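Local coordinates for protein leucine--tRNA ligase (Agrobacterium radiobacter, PDB 5AH5) that probably attaches leucine to its cognate tRNA at the expense of ATP, as a class I aminoacyl-tRNA synthetase, and holds a leucyl-adenylate analogue and a zinc ion, at residues 30-35 and 515-520; 21-26 and 118-123; 72-77 and 498-503; 539-544 and 553-558. One frame throughout, in Å; residues are numbered along the deposited sequence.

Contact 1: 30-35 and 515-520; sequences GKKFYV and NKIAPA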
loop_
_atom_site.group_PDB
_atom_site.type_symbol
_atom_site.label_atom_id
_atom_site.label_comp_id
_atom_site.label_asym_id
_atom_site.label_seq_id
_atom_site.Cartn_x
_atom_site.Cartn_y
_atom_site.Cartn_z
ATOM N N GLY B 30 -5.465 20.527 17.385
ATOM C CA GLY B 30 -6.275 20.016 16.245
ATOM C C GLY B 30 -6.409 18.497 16.222
ATOM O O GLY B 30 -5.521 17.757 16.684
ATOM N N LYS B 31 -7.502 18.019 15.690
ATOM C CA LYS B 31 -7.715 16.599 15.571
ATOM C C LYS B 31 -6.571 16.009 14.704
ATOM O O LYS B 31 -6.075 16.659 13.804
ATOM C CB LYS B 31 -9.058 16.345 14.908
ATOM C CG LYS B 31 -9.504 14.902 15.019
ATOM C CD LYS B 31 -10.817 14.734 14.301
ATOM C CE LYS B 31 -11.204 13.288 14.270
ATOM N NZ LYS B 31 -12.549 13.180 13.655
ATOM N N LYS B 32 -6.155 14.817 15.038
ATOM C CA LYS B 32 -4.915 14.246 14.488
ATOM C C LYS B 32 -5.265 13.727 13.098
ATOM O O LYS B 32 -6.373 13.244 12.846
ATOM C CB LYS B 32 -4.408 13.106 15.356
ATOM C CG LYS B 32 -5.258 11.802 15.346
ATOM C CD LYS B 32 -4.789 10.810 14.244
ATOM C CE LYS B 32 -5.484 9.466 14.359
ATOM N NZ LYS B 32 -5.087 8.608 13.207
ATOM N N PHE B 33 -4.312 13.792 12.213
ATOM C CA PHE B 33 -4.442 13.132 10.929
ATOM C C PHE B 33 -3.053 12.696 10.459
ATOM O O PHE B 33 -2.190 13.494 10.351
ATOM C CB PHE B 33 -5.027 14.090 9.915
ATOM C CG PHE B 33 -5.585 13.390 8.701
ATOM C CD1 PHE B 33 -6.797 12.729 8.760
ATOM C CD2 PHE B 33 -4.905 13.402 7.507
ATOM C CE1 PHE B 33 -7.302 12.073 7.639
ATOM C CE2 PHE B 33 -5.436 12.759 6.382
ATOM C CZ PHE B 33 -6.600 12.090 6.435
ATOM N N TYR B 34 -2.913 11.441 10.137
ATOM C CA TYR B 34 -1.660 10.842 9.693
ATOM C C TYR B 34 -1.820 10.343 8.250
ATOM O O TYR B 34 -2.439 9.343 8.018
ATOM C CB TYR B 34 -1.350 9.663 10.618
ATOM C CG TYR B 34 0.054 9.015 10.507
ATOM C CD1 TYR B 34 1.045 9.546 9.720
ATOM C CD2 TYR B 34 0.366 7.890 11.265
ATOM C CE1 TYR B 34 2.292 8.940 9.648
ATOM C CE2 TYR B 34 1.626 7.286 11.216
ATOM C CZ TYR B 34 2.576 7.847 10.430
ATOM O OH TYR B 34 3.794 7.248 10.338
ATOM N N VAL B 35 -1.222 11.036 7.328
ATOM C CA VAL B 35 -1.221 10.624 5.941
ATOM C C VAL B 35 0.216 10.275 5.566
ATOM O O VAL B 35 1.080 11.049 5.800
ATOM C CB VAL B 35 -1.713 11.735 4.989
ATOM C CG1 VAL B 35 -1.187 13.110 5.321
ATOM C CG2 VAL B 35 -1.393 11.403 3.537
ATOM N N ASN B 515 0.011 5.890 19.748
ATOM C CA ASN B 515 -1.403 5.589 19.996
ATOM C C ASN B 515 -2.342 6.778 19.740
ATOM O O ASN B 515 -3.535 6.591 19.578
ATOM C CB ASN B 515 -1.592 5.024 21.401
ATOM C CG ASN B 515 -1.031 3.606 21.551
ATOM O OD1 ASN B 515 -1.007 2.787 20.606
ATOM N ND2 ASN B 515 -0.629 3.294 22.754
ATOM N N LYS B 516 -1.800 7.985 19.701
ATOM C CA LYS B 516 -2.550 9.168 19.314
ATOM C C LYS B 516 -2.504 9.401 17.811
ATOM O O LYS B 516 -3.546 9.611 17.218
ATOM C CB LYS B 516 -2.015 10.368 20.046
ATOM C CG LYS B 516 -2.505 10.353 21.474
ATOM C CD LYS B 516 -1.947 11.512 22.263
ATOM C CE LYS B 516 -2.577 11.550 23.663
ATOM N NZ LYS B 516 -1.723 12.258 24.667
ATOM N N ILE B 517 -1.331 9.290 17.173
ATOM C CA ILE B 517 -1.220 9.632 15.729
ATOM C C ILE B 517 -1.621 8.474 14.752
ATOM O O ILE B 517 -2.174 8.716 13.707
ATOM C CB ILE B 517 0.105 10.301 15.429
ATOM C CG1 ILE B 517 0.117 11.023 14.049
ATOM C CG2 ILE B 517 1.240 9.299 15.517
ATOM C CD1 ILE B 517 -0.948 12.104 13.852
ATOM N N ALA B 518 -1.414 7.232 15.166
ATOM C CA ALA B 518 -1.684 6.063 14.379
ATOM C C ALA B 518 -2.917 5.346 14.951
ATOM O O ALA B 518 -3.220 5.585 16.081
ATOM C CB ALA B 518 -0.449 5.143 14.421
ATOM N N PRO B 519 -3.595 4.444 14.228
ATOM C CA PRO B 519 -3.243 4.014 12.869
ATOM C C PRO B 519 -3.214 5.107 11.830
ATOM O O PRO B 519 -3.836 6.144 12.020
ATOM C CB PRO B 519 -4.298 2.979 12.525
ATOM C CG PRO B 519 -5.342 3.112 13.537
ATOM C CD PRO B 519 -4.698 3.655 14.771
ATOM N N ALA B 520 -2.425 4.921 10.774
ATOM C CA ALA B 520 -2.390 5.927 9.726
ATOM C C ALA B 520 -3.803 6.065 9.109
ATOM O O ALA B 520 -4.445 5.110 8.875
ATOM C CB ALA B 520 -1.386 5.583 8.657
#

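Contact 2: 21-26 and 118-123; sequences IFDWDP and SWANEL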
loop_
_atom_site.group_PDB
_atom_site.type_symbol
_atom_site.label_atom_id
_atom_site.label_comp_id
_atom_site.label_asym_id
_atom_site.label_seq_id
_atom_site.Cartn_x
_atom_site.Cartn_y
_atom_site.Cartn_z
ATOM N N ILE B 21 4.812 25.562 8.507
ATOM C CA ILE B 21 3.490 25.044 8.113
ATOM C C ILE B 21 3.446 23.541 8.195
ATOM O O ILE B 21 2.523 22.991 8.747
ATOM C CB ILE B 21 3.061 25.484 6.642
ATOM C CG1 ILE B 21 2.890 26.990 6.490
ATOM C CG2 ILE B 21 1.744 24.861 6.232
ATOM C CD1 ILE B 21 2.214 27.659 7.642
ATOM N N PHE B 22 4.478 22.861 7.714
ATOM C CA PHE B 22 4.487 21.376 7.621
ATOM C C PHE B 22 5.164 20.589 8.774
ATOM O O PHE B 22 5.134 19.387 8.791
ATOM C CB PHE B 22 5.126 21.019 6.276
ATOM C CG PHE B 22 4.358 21.622 5.133
ATOM C CD1 PHE B 22 3.077 21.209 4.913
ATOM C CD2 PHE B 22 4.861 22.671 4.416
ATOM C CE1 PHE B 22 2.298 21.819 3.908
ATOM C CE2 PHE B 22 4.119 23.271 3.388
ATOM C CZ PHE B 22 2.824 22.865 3.159
ATOM N N ASP B 23 5.619 21.277 9.804
ATOM C CA ASP B 23 6.196 20.639 10.961
ATOM C C ASP B 23 5.162 20.052 11.862
ATOM O O ASP B 23 4.315 20.767 12.313
ATOM C CB ASP B 23 7.055 21.666 11.676
ATOM C CG ASP B 23 7.787 21.103 12.880
ATOM O OD1 ASP B 23 8.311 19.974 12.836
ATOM O OD2 ASP B 23 7.847 21.854 13.863
ATOM N N TRP B 24 5.198 18.726 12.102
ATOM C CA TRP B 24 4.173 18.113 12.888
ATOM C C TRP B 24 4.383 18.450 14.373
ATOM O O TRP B 24 5.474 18.222 14.927
ATOM C CB TRP B 24 4.160 16.594 12.740
ATOM C CG TRP B 24 3.211 15.914 13.607
ATOM C CD1 TRP B 24 1.866 16.139 13.664
ATOM C CD2 TRP B 24 3.480 14.822 14.517
ATOM N NE1 TRP B 24 1.274 15.255 14.545
ATOM C CE2 TRP B 24 2.236 14.453 15.097
ATOM C CE3 TRP B 24 4.671 14.158 14.947
ATOM C CZ2 TRP B 24 2.123 13.437 16.060
ATOM C CZ3 TRP B 24 4.565 13.135 15.865
ATOM C CH2 TRP B 24 3.294 12.767 16.421
ATOM N N ASP B 25 3.348 18.993 15.023
ATOM C CA ASP B 25 3.460 19.216 16.470
ATOM C C ASP B 25 2.472 18.374 17.209
ATOM O O ASP B 25 1.264 18.654 17.180
ATOM C CB ASP B 25 3.356 20.686 16.847
ATOM C CG ASP B 25 4.120 20.994 18.127
ATOM O OD1 ASP B 25 4.140 20.139 19.117
ATOM O OD2 ASP B 25 4.740 22.079 18.115
ATOM N N PRO B 26 2.955 17.319 17.864
ATOM C CA PRO B 26 1.997 16.546 18.663
ATOM C C PRO B 26 1.210 17.354 19.765
ATOM O O PRO B 26 0.096 17.006 20.092
ATOM C CB PRO B 26 2.847 15.460 19.311
ATOM C CG PRO B 26 4.290 15.767 18.987
ATOM C CD PRO B 26 4.355 16.905 18.032
ATOM N N SER B 118 7.131 16.849 7.111
ATOM C CA SER B 118 7.587 17.169 8.461
ATOM C C SER B 118 8.984 16.457 8.588
ATOM O O SER B 118 9.127 15.300 9.040
ATOM C CB SER B 118 6.654 16.624 9.521
ATOM O OG SER B 118 7.141 16.961 10.849
ATOM N N TRP B 119 9.929 17.171 8.106
ATOM C CA TRP B 119 11.355 16.720 8.015
ATOM C C TRP B 119 12.010 16.470 9.364
ATOM O O TRP B 119 12.955 15.700 9.437
ATOM C CB TRP B 119 12.163 17.718 7.225
ATOM C CG TRP B 119 11.836 17.739 5.765
ATOM C CD1 TRP B 119 11.450 18.833 5.034
ATOM C CD2 TRP B 119 11.972 16.658 4.820
ATOM N NE1 TRP B 119 11.275 18.484 3.745
ATOM C CE2 TRP B 119 11.591 17.166 3.566
ATOM C CE3 TRP B 119 12.371 15.309 4.923
ATOM C CZ2 TRP B 119 11.571 16.393 2.414
ATOM C CZ3 TRP B 119 12.334 14.528 3.800
ATOM C CH2 TRP B 119 11.925 15.073 2.540
ATOM N N ALA B 120 11.438 16.987 10.447
ATOM C CA ALA B 120 11.934 16.674 11.800
ATOM C C ALA B 120 11.668 15.262 12.105
ATOM O O ALA B 120 12.258 14.730 13.030
ATOM C CB ALA B 120 11.262 17.528 12.879
ATOM N N ASN B 121 10.735 14.663 11.377
ATOM C CA ASN B 121 10.374 13.289 11.554
ATOM C C ASN B 121 11.064 12.355 10.546
ATOM O O ASN B 121 10.767 11.205 10.530
ATOM C CB ASN B 121 8.816 13.148 11.494
ATOM C CG ASN B 121 8.153 13.862 12.661
ATOM O OD1 ASN B 121 7.908 15.024 12.564
ATOM N ND2 ASN B 121 8.018 13.185 13.810
ATOM N N GLU B 122 11.968 12.863 9.735
ATOM C CA GLU B 122 12.678 12.017 8.794
ATOM C C GLU B 122 13.459 10.884 9.458
ATOM O O GLU B 122 13.937 11.020 10.577
ATOM C CB GLU B 122 13.633 12.907 7.988
ATOM C CG GLU B 122 14.500 12.255 6.895
ATOM C CD GLU B 122 15.424 13.264 6.249
ATOM O OE1 GLU B 122 15.494 14.436 6.691
ATOM O OE2 GLU B 122 16.069 12.951 5.216
ATOM N N LEU B 123 13.538 9.749 8.778
ATOM C CA LEU B 123 14.379 8.645 9.192
ATOM C C LEU B 123 14.983 7.953 7.990
ATOM O O LEU B 123 14.604 8.182 6.829
ATOM C CB LEU B 123 13.621 7.616 10.030
ATOM C CG LEU B 123 12.358 7.013 9.409
ATOM C CD1 LEU B 123 12.694 5.867 8.417
ATOM C CD2 LEU B 123 11.399 6.454 10.442
HETATM O O HOH W 1 9.737 19.502 10.532
#

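Contact 3: 72-77 and 498-503; sequences LHPMGW and LRYPSP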
loop_
_atom_site.group_PDB
_atom_site.type_symbol
_atom_site.label_atom_id
_atom_site.label_comp_id
_atom_site.label_asym_id
_atom_site.label_seq_id
_atom_site.Cartn_x
_atom_site.Cartn_y
_atom_site.Cartn_z
ATOM N N LEU B 72 0.456 14.728 10.637
ATOM C CA LEU B 72 1.767 14.142 10.437
ATOM C C LEU B 72 1.849 13.680 8.969
ATOM O O LEU B 72 1.155 12.781 8.585
ATOM C CB LEU B 72 1.982 12.964 11.380
ATOM C CG LEU B 72 3.340 12.216 11.207
ATOM C CD1 LEU B 72 4.471 13.179 11.141
ATOM C CD2 LEU B 72 3.592 11.203 12.320
ATOM N N HIS B 73 2.655 14.346 8.161
ATOM C CA HIS B 73 2.969 13.901 6.831
ATOM C C HIS B 73 4.516 13.755 6.701
ATOM O O HIS B 73 5.181 14.690 6.381
ATOM C CB HIS B 73 2.538 14.939 5.869
ATOM C CG HIS B 73 2.624 14.531 4.442
ATOM N ND1 HIS B 73 2.886 15.448 3.452
ATOM C CD2 HIS B 73 2.396 13.353 3.817
ATOM C CE1 HIS B 73 2.903 14.860 2.281
ATOM N NE2 HIS B 73 2.591 13.583 2.472
ATOM N N PRO B 74 5.044 12.559 6.859
ATOM C CA PRO B 74 6.498 12.422 7.027
ATOM C C PRO B 74 7.085 11.708 5.845
ATOM O O PRO B 74 6.359 11.094 5.085
ATOM C CB PRO B 74 6.561 11.487 8.236
ATOM C CG PRO B 74 5.472 10.510 7.974
ATOM C CD PRO B 74 4.348 11.324 7.311
ATOM N N MET B 75 8.405 11.696 5.743
ATOM C CA MET B 75 9.104 11.036 4.651
ATOM C C MET B 75 10.488 10.582 5.184
ATOM O O MET B 75 11.122 11.188 6.059
ATOM C CB MET B 75 9.284 11.975 3.426
ATOM C CG MET B 75 10.129 11.385 2.246
ATOM S SD MET B 75 9.530 9.811 1.670
ATOM C CE MET B 75 7.861 10.303 1.101
ATOM N N GLY B 76 10.922 9.481 4.652
ATOM C CA GLY B 76 12.195 8.906 5.053
ATOM C C GLY B 76 12.552 7.888 3.979
ATOM O O GLY B 76 11.946 7.875 2.893
ATOM N N TRP B 77 13.528 7.059 4.277
ATOM C CA TRP B 77 14.351 6.418 3.235
ATOM C C TRP B 77 14.440 4.936 3.510
ATOM O O TRP B 77 14.918 4.539 4.562
ATOM C CB TRP B 77 15.720 7.084 3.257
ATOM C CG TRP B 77 15.551 8.590 3.197
ATOM C CD1 TRP B 77 15.773 9.468 4.207
ATOM C CD2 TRP B 77 14.955 9.360 2.131
ATOM N NE1 TRP B 77 15.532 10.740 3.800
ATOM C CE2 TRP B 77 14.994 10.707 2.527
ATOM C CE3 TRP B 77 14.427 9.044 0.878
ATOM C CZ2 TRP B 77 14.471 11.735 1.739
ATOM C CZ3 TRP B 77 13.929 10.091 0.054
ATOM C CH2 TRP B 77 13.950 11.414 0.492
ATOM N N LEU B 498 5.552 3.301 12.439
ATOM C CA LEU B 498 5.574 3.486 13.895
ATOM C C LEU B 498 6.793 4.208 14.474
ATOM O O LEU B 498 6.802 4.509 15.694
ATOM C CB LEU B 498 5.385 2.136 14.617
ATOM C CG LEU B 498 4.253 1.290 14.133
ATOM C CD1 LEU B 498 4.310 -0.092 14.765
ATOM C CD2 LEU B 498 2.939 2.029 14.356
ATOM N N ARG B 499 7.807 4.493 13.642
ATOM C CA ARG B 499 9.019 5.124 14.094
ATOM C C ARG B 499 9.049 6.577 13.791
ATOM O O ARG B 499 9.666 7.381 14.544
ATOM C CB ARG B 499 10.245 4.417 13.452
ATOM C CG ARG B 499 11.591 5.058 13.718
ATOM C CD ARG B 499 12.020 4.795 15.157
ATOM N NE ARG B 499 13.392 5.250 15.423
ATOM C CZ ARG B 499 13.987 5.205 16.630
ATOM N NH1 ARG B 499 13.336 4.718 17.682
ATOM N NH2 ARG B 499 15.218 5.659 16.758
ATOM N N TYR B 500 8.416 6.963 12.685
ATOM C CA TYR B 500 8.378 8.376 12.292
ATOM C C TYR B 500 7.951 9.319 13.441
ATOM O O TYR B 500 8.399 10.487 13.511
ATOM C CB TYR B 500 7.364 8.532 11.167
ATOM C CG TYR B 500 7.758 8.220 9.747
ATOM C CD1 TYR B 500 8.910 8.781 9.182
ATOM C CD2 TYR B 500 6.859 7.540 8.887
ATOM C CE1 TYR B 500 9.239 8.541 7.854
ATOM C CE2 TYR B 500 7.174 7.323 7.560
ATOM C CZ TYR B 500 8.355 7.845 7.042
ATOM O OH TYR B 500 8.720 7.680 5.721
ATOM N N PRO B 501 7.061 8.865 14.341
ATOM C CA PRO B 501 6.667 9.865 15.364
ATOM C C PRO B 501 7.774 10.301 16.319
ATOM O O PRO B 501 7.702 11.440 16.775
ATOM C CB PRO B 501 5.574 9.158 16.146
ATOM C CG PRO B 501 4.918 8.324 15.117
ATOM C CD PRO B 501 6.132 7.728 14.377
ATOM N N SER B 502 8.798 9.449 16.592
ATOM C CA SER B 502 10.022 9.934 17.267
ATOM C C SER B 502 11.220 9.141 16.772
ATOM O O SER B 502 11.498 8.058 17.281
ATOM C CB SER B 502 9.955 9.913 18.819
ATOM O OG SER B 502 9.499 8.688 19.158
ATOM N N PRO B 503 11.858 9.658 15.727
ATOM C CA PRO B 503 12.742 8.844 14.972
ATOM C C PRO B 503 14.180 8.790 15.530
ATOM O O PRO B 503 14.999 8.022 15.007
ATOM C CB PRO B 503 12.724 9.509 13.649
ATOM C CG PRO B 503 12.624 10.958 13.959
ATOM C CD PRO B 503 11.684 10.985 15.127
#

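Contact 4: 539-544 and 553-558; sequences FITKVL and DEPFVE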
loop_
_atom_site.group_PDB
_atom_site.type_symbol
_atom_site.label_atom_id
_atom_site.label_comp_id
_atom_site.label_asym_id
_atom_site.label_seq_id
_atom_site.Cartn_x
_atom_site.Cartn_y
_atom_site.Cartn_z
ATOM N N PHE B 539 1.177 -7.889 9.739
ATOM C CA PHE B 539 1.624 -8.914 10.682
ATOM C C PHE B 539 2.394 -8.298 11.879
ATOM O O PHE B 539 2.130 -8.597 13.045
ATOM C CB PHE B 539 2.483 -9.962 9.953
ATOM C CG PHE B 539 3.299 -10.832 10.870
ATOM C CD1 PHE B 539 2.702 -11.528 11.906
ATOM C CD2 PHE B 539 4.670 -10.961 10.685
ATOM C CE1 PHE B 539 3.441 -12.349 12.748
ATOM C CE2 PHE B 539 5.431 -11.763 11.539
ATOM C CZ PHE B 539 4.811 -12.463 12.567
ATOM N N ILE B 540 3.288 -7.381 11.591
ATOM C CA ILE B 540 4.178 -6.863 12.650
ATOM C C ILE B 540 3.377 -5.926 13.544
ATOM O O ILE B 540 3.684 -5.817 14.740
ATOM C CB ILE B 540 5.491 -6.261 12.061
ATOM C CG1 ILE B 540 6.404 -7.401 11.593
ATOM C CG2 ILE B 540 6.254 -5.335 12.997
ATOM C CD1 ILE B 540 6.802 -8.386 12.653
ATOM N N THR B 541 2.305 -5.321 13.001
ATOM C CA THR B 541 1.448 -4.444 13.816
ATOM C C THR B 541 0.713 -5.248 14.882
ATOM O O THR B 541 0.688 -4.885 16.060
ATOM C CB THR B 541 0.561 -3.579 12.916
ATOM O OG1 THR B 541 1.419 -2.716 12.136
ATOM C CG2 THR B 541 -0.427 -2.703 13.766
ATOM N N LYS B 542 0.222 -6.411 14.495
ATOM C CA LYS B 542 -0.444 -7.298 15.433
ATOM C C LYS B 542 0.524 -7.822 16.486
ATOM O O LYS B 542 0.214 -7.888 17.659
ATOM C CB LYS B 542 -1.097 -8.444 14.650
ATOM C CG LYS B 542 -2.172 -7.913 13.666
ATOM C CD LYS B 542 -2.980 -9.009 13.048
ATOM C CE LYS B 542 -3.978 -8.512 11.992
ATOM N NZ LYS B 542 -4.863 -7.407 12.486
ATOM N N VAL B 543 1.705 -8.206 16.059
ATOM C CA VAL B 543 2.740 -8.663 16.982
ATOM C C VAL B 543 3.030 -7.555 18.000
ATOM O O VAL B 543 2.974 -7.806 19.190
ATOM C CB VAL B 543 4.032 -9.114 16.236
ATOM C CG1 VAL B 543 5.159 -9.362 17.228
ATOM C CG2 VAL B 543 3.764 -10.361 15.455
ATOM N N LEU B 544 3.298 -6.333 17.530
ATOM C CA LEU B 544 3.632 -5.259 18.428
ATOM C C LEU B 544 2.466 -4.848 19.316
ATOM O O LEU B 544 2.672 -4.396 20.459
ATOM C CB LEU B 544 4.198 -4.022 17.659
ATOM C CG LEU B 544 5.493 -4.259 16.861
ATOM C CD1 LEU B 544 5.794 -3.077 15.939
ATOM C CD2 LEU B 544 6.671 -4.550 17.797
ATOM N N ASP B 553 -4.488 -2.534 16.061
ATOM C CA ASP B 553 -4.260 -3.862 15.522
ATOM C C ASP B 553 -4.065 -3.847 14.028
ATOM O O ASP B 553 -3.806 -4.895 13.439
ATOM C CB ASP B 553 -5.489 -4.743 15.861
ATOM C CG ASP B 553 -5.154 -6.216 15.925
ATOM O OD1 ASP B 553 -4.243 -6.576 16.704
ATOM O OD2 ASP B 553 -5.791 -7.024 15.241
ATOM N N GLU B 554 -4.223 -2.685 13.396
ATOM C CA GLU B 554 -4.107 -2.572 11.942
ATOM C C GLU B 554 -3.419 -1.295 11.659
ATOM O O GLU B 554 -3.788 -0.306 12.254
ATOM C CB GLU B 554 -5.476 -2.559 11.223
ATOM C CG GLU B 554 -6.078 -3.945 11.139
ATOM C CD GLU B 554 -5.451 -4.851 10.075
ATOM O OE1 GLU B 554 -4.777 -4.383 9.110
ATOM O OE2 GLU B 554 -5.674 -6.064 10.186
ATOM N N PRO B 555 -2.402 -1.309 10.769
ATOM C CA PRO B 555 -1.589 -0.119 10.585
ATOM C C PRO B 555 -2.225 0.986 9.810
ATOM O O PRO B 555 -1.843 2.135 10.016
ATOM C CB PRO B 555 -0.393 -0.652 9.759
ATOM C CG PRO B 555 -0.937 -1.868 9.084
ATOM C CD PRO B 555 -1.807 -2.467 10.111
ATOM N N PHE B 556 -3.061 0.641 8.817
ATOM C CA PHE B 556 -3.487 1.620 7.816
ATOM C C PHE B 556 -5.043 1.544 7.637
ATOM O O PHE B 556 -5.589 0.493 7.339
ATOM C CB PHE B 556 -2.779 1.385 6.475
ATOM C CG PHE B 556 -1.275 1.119 6.579
ATOM C CD1 PHE B 556 -0.415 2.098 7.022
ATOM C CD2 PHE B 556 -0.723 -0.092 6.115
ATOM C CE1 PHE B 556 0.973 1.843 7.105
ATOM C CE2 PHE B 556 0.652 -0.326 6.156
ATOM C CZ PHE B 556 1.489 0.638 6.707
ATOM N N VAL B 557 -5.729 2.628 7.908
ATOM C CA VAL B 557 -7.199 2.624 7.849
ATOM C C VAL B 557 -7.675 2.541 6.395
ATOM O O VAL B 557 -8.326 1.597 6.012
ATOM C CB VAL B 557 -7.819 3.833 8.582
ATOM C CG1 VAL B 557 -9.366 3.891 8.374
ATOM C CG2 VAL B 557 -7.547 3.725 10.056
ATOM N N GLU B 558 -7.292 3.530 5.620
ATOM C CA GLU B 558 -7.595 3.653 4.204
ATOM C C GLU B 558 -6.278 3.481 3.374
ATOM O O GLU B 558 -5.316 4.128 3.674
ATOM C CB GLU B 558 -8.196 5.033 4.000
ATOM C CG GLU B 558 -9.003 5.226 2.745
ATOM C CD GLU B 558 -10.473 4.845 2.853
ATOM O OE1 GLU B 558 -11.090 5.249 3.868
ATOM O OE2 GLU B 558 -10.984 4.185 1.898
#

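Contact 1: 30-35 and 515-520
Lys32, near the start of strand 32-37, reaches across to the last turn of helix 511-517 and gathers the main-chain oxygens where that helix stops. The polar part is carried by its ammonium. NZ gives a hydrogen bond to Ile517 O at 3.0 Å, arriving from above the carbonyl plane, 53° out of it, and a weak one to Pro519 O. Asp521, just beyond the segment, adds a salt bridge and also takes the backbone N-H of Tyr34. The lysine chain is bent at its second torsion (chi2 91°), which turns CD over toward the helix end; CD then lies 3.4 Å from Ile517 O.

The apolar part runs along the strand. Ile517 has CG1 anti to its backbone N (chi1 -164°), where CG1 packs on Tyr34 CB at 4.0 Å. Farther out, Ile517 CD1 rests against Lys32 CB at 3.9 Å. Ala520 CB sits over one face of the Tyr34 ring, 3.9 Å from CD2, and Ala518 CA lies at the ring edge, near its plane. The phenol oxygen works outside the contact, bonded to Phe497 O.

Ala518 is the first residue to leave the helix, and a cis peptide precedes Pro519 as the chain heads for strand 520-524, the neighbour of 32-37 in the parallel sheet of the Rossmann fold. The ammonium probably offsets part of the negative end of the helix dipole at Ile517 O, and Asp521 would balance its charge.

Contact 2: 21-26 and 118-123
Ser118 pins Trp24 where two loops of the Rossmann-fold catalytic domain meet, one running from helix 5-19 to strand 32-37, the other from helix 95-112 to helix 128-143. Its CB comes first, 3.2 Å from Phe22 O and close to the backbone N of Trp24. With OG anti to its own backbone N (chi1 180°), the hydroxyl then faces the main chain of the other loop, and OG accepts the N-H of Trp24 at 2.9 Å in an almost straight bond (171°). The same oxygen donates to Asn121 OD1 at 2.7 Å; the accepted bond joins the loops, and the donated one stays inside 118-123 and fixes the hydroxyl. Asn121 is also held to Ser118 through the backbone, its N bonding to Ser118 O and closing a turn.

Beyond this pair, the Asn121 amide meets the Trp24 indole at its edge, ND2 lying 3.7 Å from CE3 with the two planes 58° apart. That ND2 has its polar partner in Tyr500 O, and the indole itself rests on Ser70 and Leu72 of strand 70-72.

Toward the outside, Asp23 OD1 stands 3.8 Å from Ala120 CB. One water molecule spans the remaining distance, donating to Asp23 OD1 at 2.8 Å and accepting from Ala120 N at 3.0 Å.

Contact 3: 72-77 and 498-503
Tyr500 leans onto Pro74 because its CG stands anti to the carbonyl carbon, beside the backbone N (chi1 -82°), and the second torsion then turns the ring so that a face is presented to the proline. Leu72 has CG anti to its backbone N (chi1 177°), which sends CG toward Pro501.

The proline ring crosses the tyrosine at about a right angle. Its CG lies over the aromatic face, 3.6 Å from the ring centroid and 18° off the normal: a CH-pi contact, displaced toward CD2, which it approaches to 3.4 Å. Pro74 CB lies over the same face, nearer CD1 of Tyr500, at 3.7 Å. Further on, the phenol end passes the backbone of Met75 and Gly76; Tyr500 OH is 3.0 Å from Gly76 N, but the angle is poor for a hydrogen bond. A CB on Gly76 would point toward the ring and come tight against Tyr500 CE1. A second apolar touch joins Leu72 CD2 to Pro501 CG at 4.2 Å. Tyr500 and Pro501 are the middle residues of a type I beta turn from Arg499 to Ser502, closed by a weak backbone bond.

The contact is wholly buried, and the Tyr500 side chain is about 8 Å from the bound leucyl-adenylate analogue. Around it, Leu72 is bonded through its backbone to Phe33 and Val35 of strand 32-37, the Tyr500 ring also touches Tyr34 and Leu36 of that strand, Trp77 packs on helix 95-112, and Arg499 on helix 128-143.

Contact 4: 539-544 and 553-558
Lys542 on helix 533-546 and Asp553 on the chain leading into strand 556-560 bring the two backbones to 5.1 Å, measured between their CA atoms. The lysine runs extended until its last torsion, where a bend (chi4 -52°) swings NZ into a group of oxygens. NZ bonds to Asp553 O at 2.9 Å and makes salt bridges to Asp553 OD2, also at 2.9 Å, and to Glu554 OE2 at 2.8 Å. Both carboxylates are met from above their planes. Asp203 adds a further salt bridge to the same ammonium, so one lysine faces three acidic side chains.

Helix 533-546 is the crossover of a beta-alpha-beta unit that links the adjacent parallel strands 520-524 and 556-560 of the Rossmann fold, and the network fastens the return loop to the helix it came from. Glu554 OE2 is shared with Arg538, one turn before Lys542 on helix 533-546, and Asp553 OD1 takes a hydrogen bond with His545.

Thr541, the residue before Lys542, packs beside the network: its methyl CG2 lies against the backbone at Glu554 N (3.8 Å), and OG1, bonded to Ser537 O, touches Pro555 CB at 3.6 Å. Pro555 CB in turn lies over the centre of the Phe556 ring.

Contact 1 and contact 4 reach the same parallel sheet: Ala520 pairs with Pro555 and Val557 through the backbone, so the helix end of contact 1 and the crossover loop of contact 4 enter neighbouring strands. Each is organised round a lysine, partly open in contact 1 and buried in contact 4. Contact 3 is also buried, but depends on proline, aromatic and aliphatic packing instead of charge. It touches contact 1 through strand 70-72 beside strand 32-37, and contact 2 through Asn121 and Glu122, which bond to Tyr500 and Trp77. Contact 2, farthest from the chain's centre and, like contact 1, only partly buried, relies on serine-centred hydrogen bonds and an aspartate-held water, without a salt bridge across it.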